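Local coordinates for pesticidial crystal protein CRY2AA (PDB 1I5P) that promotes colloid-osmotic lysis of midgut epithelial cells, to which it binds, in the larvae of both mosquitoes and moths, at residues S58-K63 and K71-E76; I118-N123 and L158-Q163; R125-Q130 and L185-D190; R189-N194 and R206-Y211; H485-P488 and G493-I496. One frame throughout, in Å; residues are numbered along the deposited sequence.

Contact 1 of 5, residues S58-K63 and K71-E76; sequences SSFLLK and KRILSE
Glu76 OE2 sits at the edge of the Phe60 ring, close to the ring plane and 3.5 Å from CE1, while its charge is met by Lys64 in a salt bridge. The carboxylate is turned 61° from the ring plane, and the two side chains run nearly perpendicular to each other. Further back, Glu76 CB rests 3.7 Å from Phe60 CZ, and the carbonyl oxygen of Ile73 also lies in the plane at the rim of the ring. The aromatic C-H edge thus faces two oxygens, an arrangement that is probably mildly attractive.

Ile73 packs on the same ring and on Leu61. With chi1 at -62° its CG1 lies beside the backbone N, which leaves the CG2 methyl anti to that N, within 3.5 Å of Phe60 CE2 and 3.8 Å of Leu61 CD2, so one methyl serves two residues of helix 53-65.

The contact closes the turn between helix 53-65 and helix 74-81 in the N-terminal helical bundle. Leu31 of helix 31-44 also touches Phe60. Behind Ile73 runs helix 170-193, whose Asp190 accepts hydrogen bonds from the backbone N of Ile73 and of Leu74, where helix 74-81 starts.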
# COMPACT_ATOMS: atom_id res chain seq x y z
N SER A 58 -6.40 -8.40 6.17
CA SER A 58 -5.11 -7.73 6.12
C SER A 58 -4.90 -6.91 7.39
O SER A 58 -3.82 -6.94 7.98
CB SER A 58 -5.02 -6.84 4.87
OG SER A 58 -6.12 -5.95 4.80
N SER A 59 -5.93 -6.20 7.83
CA SER A 59 -5.84 -5.39 9.04
C SER A 59 -5.51 -6.32 10.22
O SER A 59 -4.68 -6.00 11.07
CB SER A 59 -7.16 -4.67 9.30
OG SER A 59 -7.45 -3.76 8.25
N PHE A 60 -6.18 -7.47 10.23
CA PHE A 60 -5.99 -8.48 11.26
C PHE A 60 -4.54 -8.98 11.28
O PHE A 60 -3.91 -9.05 12.34
CB PHE A 60 -6.94 -9.65 10.98
CG PHE A 60 -6.61 -10.90 11.75
CD1 PHE A 60 -6.94 -11.03 13.09
CD2 PHE A 60 -5.99 -11.97 11.10
CE1 PHE A 60 -6.66 -12.19 13.79
CE2 PHE A 60 -5.70 -13.15 11.80
CZ PHE A 60 -6.04 -13.26 13.15
N LEU A 61 -4.00 -9.32 10.12
CA LEU A 61 -2.63 -9.81 10.06
C LEU A 61 -1.64 -8.73 10.49
O LEU A 61 -0.68 -9.00 11.22
CB LEU A 61 -2.30 -10.32 8.65
CG LEU A 61 -3.14 -11.54 8.24
CD1 LEU A 61 -2.77 -11.98 6.82
CD2 LEU A 61 -2.91 -12.67 9.23
N LEU A 62 -1.88 -7.49 10.05
CA LEU A 62 -1.03 -6.37 10.43
C LEU A 62 -0.97 -6.26 11.96
O LEU A 62 0.10 -6.05 12.53
CB LEU A 62 -1.57 -5.06 9.84
CG LEU A 62 -1.27 -4.79 8.35
CD1 LEU A 62 -2.14 -3.65 7.84
CD2 LEU A 62 0.21 -4.47 8.18
N LYS A 63 -2.11 -6.42 12.62
CA LYS A 63 -2.18 -6.34 14.07
C LYS A 63 -1.52 -7.52 14.79
O LYS A 63 -1.02 -7.37 15.90
CB LYS A 63 -3.64 -6.20 14.52
CG LYS A 63 -4.23 -4.83 14.26
CD LYS A 63 -5.66 -4.74 14.73
CE LYS A 63 -6.16 -3.30 14.71
NZ LYS A 63 -5.54 -2.45 15.77
N LYS A 71 0.73 -14.38 19.05
CA LYS A 71 1.44 -15.65 18.94
C LYS A 71 0.68 -16.68 18.10
O LYS A 71 1.30 -17.53 17.46
CB LYS A 71 1.68 -16.24 20.33
CG LYS A 71 2.60 -15.42 21.23
CD LYS A 71 4.04 -15.49 20.75
CE LYS A 71 5.00 -14.82 21.74
NZ LYS A 71 6.42 -15.04 21.37
N ARG A 72 -0.65 -16.60 18.11
CA ARG A 72 -1.45 -17.56 17.37
C ARG A 72 -2.41 -16.84 16.42
O ARG A 72 -3.25 -16.04 16.84
CB ARG A 72 -2.24 -18.44 18.34
CG ARG A 72 -2.87 -19.66 17.70
CD ARG A 72 -3.66 -20.46 18.72
NE ARG A 72 -4.36 -21.59 18.11
CZ ARG A 72 -5.20 -22.39 18.75
NH1 ARG A 72 -5.47 -22.18 20.04
NH2 ARG A 72 -5.79 -23.39 18.11
N ILE A 73 -2.27 -17.14 15.13
CA ILE A 73 -3.09 -16.51 14.11
C ILE A 73 -4.21 -17.37 13.53
O ILE A 73 -5.35 -16.92 13.42
CB ILE A 73 -2.20 -16.06 12.91
CG1 ILE A 73 -1.18 -15.02 13.36
CG2 ILE A 73 -3.08 -15.50 11.80
CD1 ILE A 73 -0.14 -14.68 12.28
N LEU A 74 -3.88 -18.60 13.16
CA LEU A 74 -4.83 -19.50 12.51
C LEU A 74 -6.24 -19.62 13.06
O LEU A 74 -7.20 -19.61 12.30
CB LEU A 74 -4.23 -20.90 12.37
CG LEU A 74 -4.91 -21.74 11.27
CD1 LEU A 74 -4.65 -21.08 9.91
CD2 LEU A 74 -4.39 -23.17 11.29
N SER A 75 -6.39 -19.73 14.38
CA SER A 75 -7.73 -19.87 14.94
C SER A 75 -8.63 -18.66 14.69
O SER A 75 -9.77 -18.81 14.25
CB SER A 75 -7.66 -20.14 16.44
OG SER A 75 -8.97 -20.37 16.95
N GLU A 76 -8.12 -17.46 14.96
CA GLU A 76 -8.92 -16.26 14.74
C GLU A 76 -9.05 -15.98 13.25
O GLU A 76 -10.10 -15.52 12.80
CB GLU A 76 -8.30 -15.07 15.48
CG GLU A 76 -8.46 -15.17 16.99
CD GLU A 76 -7.65 -14.15 17.76
OE1 GLU A 76 -7.62 -14.22 19.01
OE2 GLU A 76 -7.03 -13.27 17.12

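Contact 2 of 5, residues I118-N123 and L158-Q163; sequences IGLQAN and LNRLPQ
Two nitrogens of Arg160 grip a single oxygen of Asn123: NE and NH2 both donate to OD1 at 2.8 Å, with N-H...O angles of 148° and 142°. The oxygen lies in the guanidinium plane, so the arginine presents one edge side-on. Seen from the amide the fit is less regular, because both donors approach from the same face and NE stands 38° out of the carbonyl plane. The remaining terminal nitrogen, NH1, forms a salt bridge with Glu116, one turn before Leu120. With an amide and a carboxylate at different edges, the guanidinium should have little freedom to rotate.

One face of that group lies flat on the backbone of helix 107-135. Gly119 CA is centred 3.5 Å above the plane, and Gly119 C is 3.4 Å from NE. This close approach of the flat group to the helix is possible because Gly119 has no side chain. Extended from CG to NE, Arg160 reaches across to the other helix, and on the way its CD passes 3.9 Å from Leu120 CD1; Leu120 and Arg160 lie alongside each other, pointing opposite ways.

The contact joins helix 107-135 to the end of helix 145-160 in the helical bundle. Helix 170-193 lies against its apolar side, where Ala180 touches both Leu120 and Leu161, and Tyr219 of helix 202-232 also packs on Leu161.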
# COMPACT_ATOMS: atom_id res chain seq x y z
N ILE A 118 -14.47 -26.01 1.06
CA ILE A 118 -15.13 -26.75 2.12
C ILE A 118 -14.10 -27.56 2.91
O ILE A 118 -14.13 -27.57 4.14
CB ILE A 118 -16.20 -27.70 1.54
CG1 ILE A 118 -17.39 -26.88 1.03
CG2 ILE A 118 -16.64 -28.71 2.58
CD1 ILE A 118 -18.37 -27.66 0.18
N GLY A 119 -13.20 -28.22 2.20
CA GLY A 119 -12.20 -29.03 2.86
C GLY A 119 -11.20 -28.23 3.68
O GLY A 119 -10.82 -28.62 4.78
N LEU A 120 -10.78 -27.10 3.11
CA LEU A 120 -9.84 -26.21 3.77
C LEU A 120 -10.46 -25.75 5.09
O LEU A 120 -9.85 -25.86 6.15
CB LEU A 120 -9.56 -25.02 2.85
CG LEU A 120 -8.26 -24.24 3.01
CD1 LEU A 120 -7.07 -25.20 3.02
CD2 LEU A 120 -8.13 -23.26 1.85
N GLN A 121 -11.68 -25.25 5.01
CA GLN A 121 -12.41 -24.78 6.19
C GLN A 121 -12.49 -25.89 7.25
O GLN A 121 -12.20 -25.66 8.42
CB GLN A 121 -13.82 -24.34 5.79
CG GLN A 121 -14.74 -23.97 6.94
CD GLN A 121 -15.34 -25.18 7.63
OE1 GLN A 121 -15.89 -26.07 6.99
NE2 GLN A 121 -15.24 -25.21 8.95
N ALA A 122 -12.87 -27.09 6.82
CA ALA A 122 -13.00 -28.23 7.73
C ALA A 122 -11.68 -28.66 8.37
O ALA A 122 -11.57 -28.77 9.59
CB ALA A 122 -13.63 -29.41 7.00
N ASN A 123 -10.69 -28.91 7.52
CA ASN A 123 -9.38 -29.34 7.98
C ASN A 123 -8.77 -28.36 8.98
O ASN A 123 -8.21 -28.78 10.00
CB ASN A 123 -8.45 -29.50 6.78
CG ASN A 123 -8.89 -30.61 5.85
OD1 ASN A 123 -8.38 -30.74 4.74
ND2 ASN A 123 -9.83 -31.44 6.31
N LEU A 158 -0.73 -28.65 1.69
CA LEU A 158 0.01 -28.92 0.47
C LEU A 158 -0.86 -29.56 -0.61
O LEU A 158 -0.63 -29.36 -1.80
CB LEU A 158 1.20 -29.84 0.77
CG LEU A 158 2.26 -29.27 1.73
CD1 LEU A 158 3.37 -30.30 1.93
CD2 LEU A 158 2.83 -27.99 1.15
N ASN A 159 -1.86 -30.33 -0.19
CA ASN A 159 -2.76 -30.99 -1.14
C ASN A 159 -3.83 -30.06 -1.68
O ASN A 159 -4.30 -30.24 -2.80
CB ASN A 159 -3.46 -32.19 -0.49
CG ASN A 159 -2.51 -33.31 -0.14
OD1 ASN A 159 -1.34 -33.28 -0.51
ND2 ASN A 159 -3.02 -34.31 0.56
N ARG A 160 -4.22 -29.07 -0.89
CA ARG A 160 -5.27 -28.17 -1.32
C ARG A 160 -4.86 -26.89 -2.05
O ARG A 160 -5.49 -26.53 -3.05
CB ARG A 160 -6.16 -27.82 -0.12
CG ARG A 160 -6.78 -29.04 0.54
CD ARG A 160 -7.99 -28.65 1.37
NE ARG A 160 -8.52 -29.77 2.15
CZ ARG A 160 -9.34 -30.70 1.68
NH1 ARG A 160 -9.75 -30.67 0.42
NH2 ARG A 160 -9.77 -31.67 2.47
N LEU A 161 -3.82 -26.21 -1.58
CA LEU A 161 -3.40 -24.96 -2.21
C LEU A 161 -3.27 -25.01 -3.74
O LEU A 161 -3.75 -24.11 -4.43
CB LEU A 161 -2.09 -24.46 -1.59
CG LEU A 161 -2.03 -24.04 -0.11
CD1 LEU A 161 -1.47 -22.64 -0.02
CD2 LEU A 161 -3.41 -24.10 0.56
N PRO A 162 -2.62 -26.06 -4.28
CA PRO A 162 -2.46 -26.16 -5.73
C PRO A 162 -3.76 -26.03 -6.51
O PRO A 162 -3.76 -25.58 -7.65
CB PRO A 162 -1.79 -27.52 -5.90
CG PRO A 162 -0.93 -27.60 -4.68
CD PRO A 162 -1.91 -27.16 -3.61
N GLN A 163 -4.86 -26.40 -5.88
CA GLN A 163 -6.15 -26.31 -6.55
C GLN A 163 -6.61 -24.88 -6.78
O GLN A 163 -7.62 -24.65 -7.43
CB GLN A 163 -7.20 -27.08 -5.76
CG GLN A 163 -6.90 -28.57 -5.72
CD GLN A 163 -6.64 -29.14 -7.10
OE1 GLN A 163 -7.51 -29.10 -7.98
NE2 GLN A 163 -5.43 -29.66 -7.31

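Contact 3 of 5, residues R125-Q130 and L185-D190; sequences REFNQQ and LSFIRD
Phe187 drives the edge of its ring into the face of Phe127, a T-shaped pair inside the helical bundle that forms the N-terminal, pore-forming domain of three-domain Cry toxins. The ring centroids are 5.1 Å apart and the planes stand at 82°. Phe187 CE1 leads: it lies over the Phe127 face, displaced toward the rim, 3.7 Å from CZ and 3.8 Å from CE1. Phe187 CD1 follows, 3.9 Å from Phe127 CE2. In both residues the ring is trans to the backbone N (chi1 171° for Phe127, 159° for Phe187), which lets each ring reach into the gap between the segments, whose nearest CA atoms, those of Phe127 and Phe187, are 9.7 Å apart.

This is the tight part of the contact, and between the two segments it is purely aromatic. Met153 of helix 145-160 touches both rings, Leu74 packs on Phe127, and Tyr208 of helix 202-232 packs on Phe187.

Across the two segments the other side is looser and polar. The side chains of Asn128 and Asp190 come no nearer than 5.3 Å to the opposite segment, and a water bridges the gap. Asp190 OD1 and OD2 also accept from Ile73 N and Leu74 N, respectively. The water lies at the edge of the Phe127 ring, in its plane, and donates both its hydrogens, to Asn128 OD1 at 3.0 Å and to Asp190 OD2 at 2.7 Å.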
# COMPACT_ATOMS: atom_id res chain seq x y z
N ARG A 125 -10.39 -26.15 10.87
CA ARG A 125 -11.17 -26.13 12.10
C ARG A 125 -10.78 -27.35 12.93
O ARG A 125 -10.63 -27.25 14.15
CB ARG A 125 -12.67 -26.18 11.80
CG ARG A 125 -13.55 -26.29 13.05
CD ARG A 125 -14.99 -26.58 12.68
NE ARG A 125 -15.06 -27.61 11.65
CZ ARG A 125 -14.75 -28.89 11.82
NH1 ARG A 125 -14.36 -29.35 13.01
NH2 ARG A 125 -14.80 -29.71 10.79
N GLU A 126 -10.62 -28.48 12.26
CA GLU A 126 -10.24 -29.73 12.93
C GLU A 126 -8.90 -29.58 13.64
O GLU A 126 -8.74 -30.01 14.78
CB GLU A 126 -10.17 -30.87 11.91
CG GLU A 126 -11.54 -31.34 11.43
CD GLU A 126 -11.48 -32.13 10.12
OE1 GLU A 126 -10.40 -32.21 9.51
OE2 GLU A 126 -12.54 -32.66 9.70
N PHE A 127 -7.93 -28.96 12.96
CA PHE A 127 -6.61 -28.75 13.54
C PHE A 127 -6.68 -27.89 14.80
O PHE A 127 -6.18 -28.27 15.85
CB PHE A 127 -5.67 -28.08 12.55
CG PHE A 127 -4.36 -27.65 13.17
CD1 PHE A 127 -3.39 -28.58 13.50
CD2 PHE A 127 -4.15 -26.31 13.50
CE1 PHE A 127 -2.21 -28.20 14.15
CE2 PHE A 127 -2.97 -25.92 14.15
CZ PHE A 127 -2.01 -26.87 14.47
N ASN A 128 -7.31 -26.72 14.68
CA ASN A 128 -7.41 -25.81 15.82
C ASN A 128 -8.18 -26.42 17.00
O ASN A 128 -7.82 -26.19 18.15
CB ASN A 128 -8.05 -24.49 15.39
CG ASN A 128 -7.13 -23.66 14.51
OD1 ASN A 128 -5.93 -23.57 14.76
ND2 ASN A 128 -7.69 -23.06 13.47
N GLN A 129 -9.21 -27.21 16.71
CA GLN A 129 -9.99 -27.85 17.76
C GLN A 129 -9.13 -28.91 18.46
O GLN A 129 -9.20 -29.07 19.68
CB GLN A 129 -11.26 -28.50 17.19
CG GLN A 129 -12.41 -27.51 17.05
CD GLN A 129 -13.59 -28.07 16.26
OE1 GLN A 129 -13.50 -29.12 15.63
NE2 GLN A 129 -14.71 -27.34 16.29
N GLN A 130 -8.33 -29.62 17.68
CA GLN A 130 -7.45 -30.65 18.22
C GLN A 130 -6.42 -30.01 19.15
O GLN A 130 -6.10 -30.55 20.21
CB GLN A 130 -6.76 -31.40 17.08
CG GLN A 130 -7.58 -32.55 16.53
CD GLN A 130 -7.15 -32.97 15.14
OE1 GLN A 130 -6.02 -32.74 14.72
NE2 GLN A 130 -8.06 -33.61 14.41
N LEU A 185 0.67 -20.22 5.74
CA LEU A 185 1.80 -19.52 6.33
C LEU A 185 1.52 -19.14 7.78
O LEU A 185 2.43 -19.16 8.61
CB LEU A 185 2.14 -18.27 5.51
CG LEU A 185 2.77 -18.56 4.13
CD1 LEU A 185 3.02 -17.25 3.39
CD2 LEU A 185 4.08 -19.32 4.32
N SER A 186 0.27 -18.80 8.07
CA SER A 186 -0.13 -18.44 9.43
C SER A 186 0.01 -19.68 10.31
O SER A 186 0.44 -19.60 11.46
CB SER A 186 -1.58 -17.96 9.45
OG SER A 186 -1.73 -16.73 8.75
N PHE A 187 -0.37 -20.82 9.74
CA PHE A 187 -0.30 -22.13 10.39
C PHE A 187 1.15 -22.43 10.77
O PHE A 187 1.46 -22.79 11.90
CB PHE A 187 -0.84 -23.21 9.44
CG PHE A 187 -0.37 -24.60 9.77
CD1 PHE A 187 -0.89 -25.29 10.86
CD2 PHE A 187 0.60 -25.23 8.98
CE1 PHE A 187 -0.45 -26.58 11.17
CE2 PHE A 187 1.04 -26.52 9.29
CZ PHE A 187 0.51 -27.20 10.39
N ILE A 188 2.04 -22.28 9.80
CA ILE A 188 3.46 -22.52 10.01
C ILE A 188 4.02 -21.62 11.11
O ILE A 188 4.73 -22.07 12.00
CB ILE A 188 4.25 -22.31 8.70
CG1 ILE A 188 3.83 -23.39 7.69
CG2 ILE A 188 5.75 -22.34 8.96
CD1 ILE A 188 4.31 -23.14 6.26
N ARG A 189 3.67 -20.34 11.05
CA ARG A 189 4.12 -19.39 12.05
C ARG A 189 3.60 -19.79 13.43
O ARG A 189 4.30 -19.65 14.43
CB ARG A 189 3.64 -17.97 11.71
CG ARG A 189 4.25 -16.87 12.58
CD ARG A 189 3.61 -15.53 12.25
NE ARG A 189 4.30 -14.39 12.87
CZ ARG A 189 3.82 -13.69 13.89
NH1 ARG A 189 2.65 -14.00 14.43
NH2 ARG A 189 4.50 -12.65 14.36
N ASP A 190 2.37 -20.29 13.48
CA ASP A 190 1.77 -20.70 14.75
C ASP A 190 2.58 -21.83 15.38
O ASP A 190 2.86 -21.81 16.58
CB ASP A 190 0.32 -21.17 14.54
CG ASP A 190 -0.66 -20.01 14.42
OD1 ASP A 190 -0.25 -18.85 14.61
OD2 ASP A 190 -1.85 -20.27 14.15
O HOH W 1 -3.29 -22.19 15.33

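Contact 4 of 5, residues R189-N194 and R206-Y211; sequences RDVILN and RTYRDY
Val191 has a chi1 of 172°, which turns CG1 toward its own carbonyl carbon and over the ring of Tyr208, while CG2 reaches CE2 of the same ring at 3.8 Å. CG1 stands 4.1 Å from the ring centroid in a CH-pi contact, and CB comes to 3.7 Å from Tyr208 CD2. Ile192, with chi2 at 172°, is stretched out, and its CD1 reaches over the backbone of the other helix, 3.4 Å from Tyr208 O and 3.8 Å from Arg209 CA.

These side chains join the end of helix 170-193 to the beginning of helix 202-232, two helices of the N-terminal bundle separated by the short helix 195-198. Their axes here, over 189-193 and 206-211, approach to 9.1 Å at 143°, roughly antiparallel. The Tyr208 ring is clasped on both faces: opposite Val191 CG1, Tyr211 CD1 of its own helix lies over the centre. Phe187 and Gln154 press on the same tyrosine from helices 170-193 and 145-160.

Ile192 CG2 also lies obliquely beside the guanidinium of Arg209, 4.3 Å from NH1, which is hydrogen-bonded to Leu632 O. Where helix 170-193 stops, Asp190 O accepts from both the backbone N and the ND2 of Asn194.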
# COMPACT_ATOMS: atom_id res chain seq x y z
N ARG A 189 3.67 -20.34 11.05
CA ARG A 189 4.12 -19.39 12.05
C ARG A 189 3.60 -19.79 13.43
O ARG A 189 4.30 -19.65 14.43
CB ARG A 189 3.64 -17.97 11.71
CG ARG A 189 4.25 -16.87 12.58
CD ARG A 189 3.61 -15.53 12.25
NE ARG A 189 4.30 -14.39 12.87
CZ ARG A 189 3.82 -13.69 13.89
NH1 ARG A 189 2.65 -14.00 14.43
NH2 ARG A 189 4.50 -12.65 14.36
N ASP A 190 2.37 -20.29 13.48
CA ASP A 190 1.77 -20.70 14.75
C ASP A 190 2.58 -21.83 15.38
O ASP A 190 2.86 -21.81 16.58
CB ASP A 190 0.32 -21.17 14.54
CG ASP A 190 -0.66 -20.01 14.42
OD1 ASP A 190 -0.25 -18.85 14.61
OD2 ASP A 190 -1.85 -20.27 14.15
N VAL A 191 2.96 -22.82 14.58
CA VAL A 191 3.74 -23.94 15.09
C VAL A 191 5.03 -23.44 15.72
O VAL A 191 5.42 -23.88 16.80
CB VAL A 191 4.10 -24.93 13.96
CG1 VAL A 191 5.07 -25.99 14.47
CG2 VAL A 191 2.84 -25.59 13.42
N ILE A 192 5.67 -22.49 15.04
CA ILE A 192 6.93 -21.91 15.51
C ILE A 192 6.79 -21.16 16.83
O ILE A 192 7.51 -21.45 17.80
CB ILE A 192 7.51 -20.94 14.46
CG1 ILE A 192 7.84 -21.70 13.17
CG2 ILE A 192 8.74 -20.23 15.02
CD1 ILE A 192 8.24 -20.81 12.01
N LEU A 193 5.88 -20.19 16.87
CA LEU A 193 5.68 -19.36 18.05
C LEU A 193 5.02 -20.04 19.25
O LEU A 193 5.06 -19.52 20.37
CB LEU A 193 4.90 -18.10 17.67
CG LEU A 193 5.62 -17.18 16.66
CD1 LEU A 193 4.73 -16.00 16.30
CD2 LEU A 193 6.94 -16.71 17.25
N ASN A 194 4.42 -21.20 19.01
CA ASN A 194 3.75 -21.95 20.07
C ASN A 194 4.42 -23.31 20.27
O ASN A 194 3.84 -24.21 20.87
CB ASN A 194 2.28 -22.15 19.71
CG ASN A 194 1.52 -20.84 19.69
OD1 ASN A 194 1.07 -20.37 20.73
ND2 ASN A 194 1.38 -20.25 18.50
N ARG A 206 12.86 -26.58 13.98
CA ARG A 206 13.83 -26.17 12.98
C ARG A 206 13.26 -26.34 11.57
O ARG A 206 13.44 -25.47 10.71
CB ARG A 206 15.11 -26.97 13.11
CG ARG A 206 16.18 -26.55 12.11
CD ARG A 206 16.60 -25.10 12.33
NE ARG A 206 16.62 -24.35 11.08
CZ ARG A 206 17.08 -23.11 10.96
NH1 ARG A 206 17.56 -22.46 12.02
NH2 ARG A 206 17.06 -22.50 9.78
N THR A 207 12.59 -27.46 11.34
CA THR A 207 12.00 -27.72 10.03
C THR A 207 10.96 -26.65 9.69
O THR A 207 10.94 -26.13 8.58
CB THR A 207 11.33 -29.11 9.98
OG1 THR A 207 12.34 -30.12 10.13
CG2 THR A 207 10.60 -29.32 8.66
N TYR A 208 10.09 -26.31 10.64
CA TYR A 208 9.07 -25.30 10.39
C TYR A 208 9.62 -23.90 10.20
O TYR A 208 8.98 -23.07 9.56
CB TYR A 208 8.00 -25.32 11.49
CG TYR A 208 6.90 -26.30 11.15
CD1 TYR A 208 7.14 -27.67 11.15
CD2 TYR A 208 5.65 -25.85 10.70
CE1 TYR A 208 6.18 -28.58 10.70
CE2 TYR A 208 4.68 -26.75 10.25
CZ TYR A 208 4.96 -28.11 10.25
OH TYR A 208 4.03 -28.99 9.75
N ARG A 209 10.80 -23.62 10.73
CA ARG A 209 11.38 -22.30 10.52
C ARG A 209 11.71 -22.22 9.02
O ARG A 209 11.49 -21.19 8.39
CB ARG A 209 12.66 -22.11 11.34
CG ARG A 209 12.48 -22.01 12.85
CD ARG A 209 13.84 -21.75 13.52
NE ARG A 209 13.80 -21.74 14.98
CZ ARG A 209 13.41 -20.71 15.73
NH1 ARG A 209 13.00 -19.58 15.17
NH2 ARG A 209 13.46 -20.81 17.05
N ASP A 210 12.23 -23.32 8.47
CA ASP A 210 12.57 -23.35 7.04
C ASP A 210 11.29 -23.31 6.21
O ASP A 210 11.28 -22.72 5.13
CB ASP A 210 13.36 -24.61 6.68
CG ASP A 210 14.78 -24.58 7.21
OD1 ASP A 210 15.29 -23.48 7.51
OD2 ASP A 210 15.40 -25.67 7.32
N TYR A 211 10.24 -23.93 6.71
CA TYR A 211 8.96 -23.92 6.01
C TYR A 211 8.46 -22.49 5.83
O TYR A 211 8.07 -22.09 4.73
CB TYR A 211 7.91 -24.72 6.80
CG TYR A 211 7.95 -26.22 6.59
CD1 TYR A 211 7.06 -27.06 7.29
CD2 TYR A 211 8.83 -26.81 5.69
CE1 TYR A 211 7.06 -28.43 7.08
CE2 TYR A 211 8.84 -28.19 5.48
CZ TYR A 211 7.95 -29.00 6.18
OH TYR A 211 7.92 -30.35 5.97

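Contact 5 of 5, residues H485-P488 and G493-I496; sequences HLAP and GFTI
Phe494 can be followed from CB outward along Pro488 and then Ala487. Its CB lies 3.8 Å from Pro488 CD, and CG is closer to the same carbon, at 3.6 Å. The nearest approach is by CD2, 3.4 Å from Pro488 CD, with the proline meeting the ring obliquely. Beyond it, CE2 and CZ both lie 3.9 Å from Ala487 CB, a methyl that stands over one face of the ring toward the rim in a CH-pi contact. A chi1 of 63° puts the ring in the crowded position between the backbone N and the carbonyl carbon, and there it lies against both residues.

A second CH-pi contact lies at the other end. Ile496 CG2 stands over the His485 ring, 3.7 Å from its centroid and nearly on the normal, and comes to 3.6 Å from NE2. Both ring nitrogens are engaged at the edge, ND1 by Lys471 NZ and NE2 by the carbonyl oxygen of His500, which should fix the rotation of the imidazole and keep its face toward Ile496.

Although the segments run in opposite directions and only four residues separate them, they are not partners in one sheet. Strand 483-486 pairs with strand 530-537 and strand 493-496 with strand 617-626, so these side chains fill the space between the two layers of the C-terminal jelly-roll sandwich, with Phe624 stacked on Phe494.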
# COMPACT_ATOMS: atom_id res chain seq x y z
N HIS A 485 8.80 10.70 11.54
CA HIS A 485 8.13 9.47 11.93
C HIS A 485 7.97 9.31 13.43
O HIS A 485 8.92 9.49 14.19
CB HIS A 485 8.89 8.28 11.35
CG HIS A 485 8.99 8.32 9.86
ND1 HIS A 485 8.00 7.84 9.04
CD2 HIS A 485 9.92 8.89 9.05
CE1 HIS A 485 8.30 8.11 7.79
NE2 HIS A 485 9.46 8.74 7.76
N LEU A 486 6.76 8.96 13.86
CA LEU A 486 6.49 8.78 15.28
C LEU A 486 6.62 7.32 15.70
O LEU A 486 5.89 6.45 15.22
CB LEU A 486 5.08 9.29 15.62
CG LEU A 486 4.65 9.22 17.09
CD1 LEU A 486 5.63 10.00 17.95
CD2 LEU A 486 3.24 9.79 17.25
N ALA A 487 7.55 7.06 16.61
CA ALA A 487 7.76 5.71 17.12
C ALA A 487 6.59 5.37 18.04
O ALA A 487 5.93 6.26 18.57
CB ALA A 487 9.08 5.65 17.90
N PRO A 488 6.31 4.06 18.21
CA PRO A 488 5.21 3.58 19.05
C PRO A 488 5.34 4.11 20.48
O PRO A 488 6.45 4.40 20.94
CB PRO A 488 5.36 2.07 18.97
CG PRO A 488 5.85 1.89 17.56
CD PRO A 488 6.93 2.94 17.49
N GLY A 493 8.12 -2.63 17.90
CA GLY A 493 8.97 -2.31 16.77
C GLY A 493 8.17 -1.52 15.74
O GLY A 493 6.95 -1.41 15.86
N PHE A 494 8.84 -0.96 14.74
CA PHE A 494 8.14 -0.18 13.72
C PHE A 494 8.97 -0.04 12.46
O PHE A 494 10.19 -0.15 12.49
CB PHE A 494 7.77 1.20 14.27
CG PHE A 494 8.96 2.06 14.63
CD1 PHE A 494 9.36 3.10 13.80
CD2 PHE A 494 9.67 1.83 15.80
CE1 PHE A 494 10.45 3.90 14.13
CE2 PHE A 494 10.76 2.62 16.15
CZ PHE A 494 11.15 3.66 15.31
N THR A 495 8.29 0.22 11.34
CA THR A 495 8.96 0.38 10.06
C THR A 495 8.91 1.82 9.58
O THR A 495 8.11 2.63 10.05
CB THR A 495 8.32 -0.49 8.96
OG1 THR A 495 6.98 -0.04 8.73
CG2 THR A 495 8.29 -1.95 9.37
N ILE A 496 9.77 2.12 8.61
CA ILE A 496 9.84 3.43 7.99
C ILE A 496 10.08 3.20 6.51
O ILE A 496 11.07 2.58 6.14
CB ILE A 496 11.02 4.29 8.50
CG1 ILE A 496 10.83 4.65 9.98
CG2 ILE A 496 11.14 5.56 7.66
CD1 ILE A 496 11.96 5.53 10.54

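From the N terminus, contact 1 closes first, a short turn between helices 53-65 and 74-81. Contacts 2 and 3 both start on helix 107-135 and cross along the chain: contact 2 runs to the end of helix 145-160 and contact 3 to helix 170-193, their centres about 13 Å apart. Contact 4 begins where contact 3 ends, sharing Arg189 and Asp190, and closes the connection, which includes helix 195-198, to helix 202-232. Asp190 also links contact 1 to contacts 3 and 4. These four bind the helical bundle together, whereas contact 5 closes a tight loop in the C-terminal sandwich, its centre about 20 Å from that of contact 1 and touching none of the others.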